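Side-chain contact in ribosomal RNA small subunit methyltransferase Nep1 (Archaeoglobus fulgidus, PDB 3O7B), which probably methylates N1 of a specific pseudouridine in 16S rRNA during ribosome biogenesis, using S-adenosyl-L-methionine as methyl donor: residues A[30-35]-A[88-93]. Sequence-based numbering, arbitrary orientation.
Sequences FVFLEA and DIVHQC
Phe32 overlaps the side of helix 87-98 with its ring, where Cys93 and Val90 sit about one turn apart. The far end of the ring meets Cys93: Phe32 CE1 is 3.6 Å from Cys93 CB, and Phe32 CZ is close behind at 3.7 Å. The sulfur lies farther off, with Cys93 SG 5.1 Å from the ring centroid and 44° off the ring normal, an oblique sulfur-aromatic contact. The root of the same side chain meets Val90, with Phe32 CB 4.1 Å from Val90 CG2. CG2 is anti to the backbone N of Val90, and this branch reaches both Phe32 and Ala35. Ala35 CB lies 4.1 Å from Val90 CB, beyond the corner that the chain turns at Glu34. Strand 28-35 lies inside the central sheet of this SPOUT methyltransferase, between strands 105-111 and 189-194, and the helix packs against one face of it. Thr228 of helix 224-239 touches both Phe32 and Cys93, while Val109 of the neighbouring strand touches Ala35 and Val90. The four contact residues are buried, and the closest contact of each pair is between carbons. Another face of the helix meets the second subunit, where Gln92 NE2 donates a hydrogen bond to Arg127 O of that subunit. Asp88 OD1 forms a salt bridge with Arg86 NE; Asp88 is predicted to stabilise that arginine, itself a predicted contact of the substrate rRNA.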
# COMPACT_ATOMS: atom_id res chain seq x y z
N PHE A 30 -9.67 9.30 -11.68
CA PHE A 30 -8.36 9.42 -11.10
C PHE A 30 -7.35 8.92 -12.10
O PHE A 30 -7.57 7.86 -12.71
CB PHE A 30 -8.25 8.56 -9.83
CG PHE A 30 -8.90 9.16 -8.63
CD1 PHE A 30 -8.11 9.69 -7.60
CD2 PHE A 30 -10.29 9.17 -8.48
CE1 PHE A 30 -8.69 10.23 -6.45
CE2 PHE A 30 -10.88 9.72 -7.33
CZ PHE A 30 -10.08 10.25 -6.33
N VAL A 31 -6.28 9.69 -12.31
CA VAL A 31 -5.25 9.35 -13.25
C VAL A 31 -3.91 9.36 -12.55
O VAL A 31 -3.46 10.40 -12.04
CB VAL A 31 -5.19 10.36 -14.45
CG1 VAL A 31 -4.19 9.91 -15.48
CG2 VAL A 31 -6.58 10.54 -15.05
N PHE A 32 -3.24 8.21 -12.52
CA PHE A 32 -1.87 8.15 -12.04
C PHE A 32 -0.93 8.44 -13.17
O PHE A 32 -1.01 7.81 -14.23
CB PHE A 32 -1.60 6.80 -11.36
CG PHE A 32 -2.43 6.60 -10.12
CD1 PHE A 32 -2.16 7.32 -8.97
CD2 PHE A 32 -3.52 5.72 -10.13
CE1 PHE A 32 -2.96 7.21 -7.83
CE2 PHE A 32 -4.33 5.58 -8.97
CZ PHE A 32 -4.03 6.33 -7.83
N LEU A 33 -0.08 9.44 -12.95
CA LEU A 33 0.79 9.97 -14.02
C LEU A 33 2.19 9.45 -13.96
O LEU A 33 2.79 9.32 -12.87
CB LEU A 33 0.83 11.50 -13.93
CG LEU A 33 -0.46 12.24 -14.19
CD1 LEU A 33 -0.19 13.73 -14.03
CD2 LEU A 33 -1.03 11.95 -15.60
N GLU A 34 2.75 9.17 -15.13
CA GLU A 34 4.14 8.73 -15.26
C GLU A 34 4.42 7.54 -14.33
O GLU A 34 5.47 7.46 -13.68
CB GLU A 34 5.12 9.89 -15.01
CG GLU A 34 5.05 10.96 -16.11
CD GLU A 34 6.01 12.08 -15.88
OE1 GLU A 34 6.99 11.90 -15.13
OE2 GLU A 34 5.79 13.16 -16.49
N ALA A 35 3.47 6.60 -14.30
CA ALA A 35 3.66 5.42 -13.45
C ALA A 35 4.87 4.64 -13.91
O ALA A 35 5.13 4.47 -15.12
CB ALA A 35 2.43 4.56 -13.43
N ASP A 88 5.90 -0.74 -7.45
CA ASP A 88 5.27 -0.79 -6.12
C ASP A 88 4.46 0.46 -5.84
O ASP A 88 3.45 0.42 -5.12
CB ASP A 88 6.34 -0.94 -5.03
CG ASP A 88 7.41 0.12 -5.14
OD1 ASP A 88 8.21 0.03 -6.10
OD2 ASP A 88 7.46 1.03 -4.27
N ILE A 89 4.88 1.59 -6.40
CA ILE A 89 4.20 2.84 -6.06
C ILE A 89 2.76 2.83 -6.59
O ILE A 89 1.79 3.05 -5.83
CB ILE A 89 4.96 4.07 -6.59
CG1 ILE A 89 6.31 4.17 -5.89
CG2 ILE A 89 4.14 5.35 -6.38
CD1 ILE A 89 7.27 5.17 -6.54
N VAL A 90 2.59 2.56 -7.88
CA VAL A 90 1.25 2.56 -8.43
C VAL A 90 0.42 1.38 -7.88
O VAL A 90 -0.78 1.51 -7.72
CB VAL A 90 1.26 2.64 -10.00
CG1 VAL A 90 1.69 1.34 -10.62
CG2 VAL A 90 -0.10 3.08 -10.52
N HIS A 91 1.08 0.27 -7.56
CA HIS A 91 0.38 -0.87 -6.94
C HIS A 91 -0.39 -0.43 -5.71
O HIS A 91 -1.59 -0.67 -5.61
CB HIS A 91 1.39 -1.95 -6.56
CG HIS A 91 0.78 -3.14 -5.88
ND1 HIS A 91 1.37 -3.75 -4.79
CD2 HIS A 91 -0.37 -3.81 -6.12
CE1 HIS A 91 0.62 -4.76 -4.40
NE2 HIS A 91 -0.44 -4.82 -5.19
N GLN A 92 0.30 0.25 -4.79
CA GLN A 92 -0.31 0.55 -3.51
C GLN A 92 -1.37 1.62 -3.66
O GLN A 92 -2.42 1.59 -3.01
CB GLN A 92 0.77 0.97 -2.51
CG GLN A 92 1.79 -0.16 -2.24
CD GLN A 92 3.17 0.32 -1.81
OE1 GLN A 92 3.41 1.52 -1.66
NE2 GLN A 92 4.08 -0.63 -1.61
N CYS A 93 -1.13 2.59 -4.55
CA CYS A 93 -2.10 3.64 -4.76
C CYS A 93 -3.38 3.10 -5.36
O CYS A 93 -4.47 3.49 -4.97
CB CYS A 93 -1.53 4.73 -5.68
SG CYS A 93 -0.19 5.69 -4.95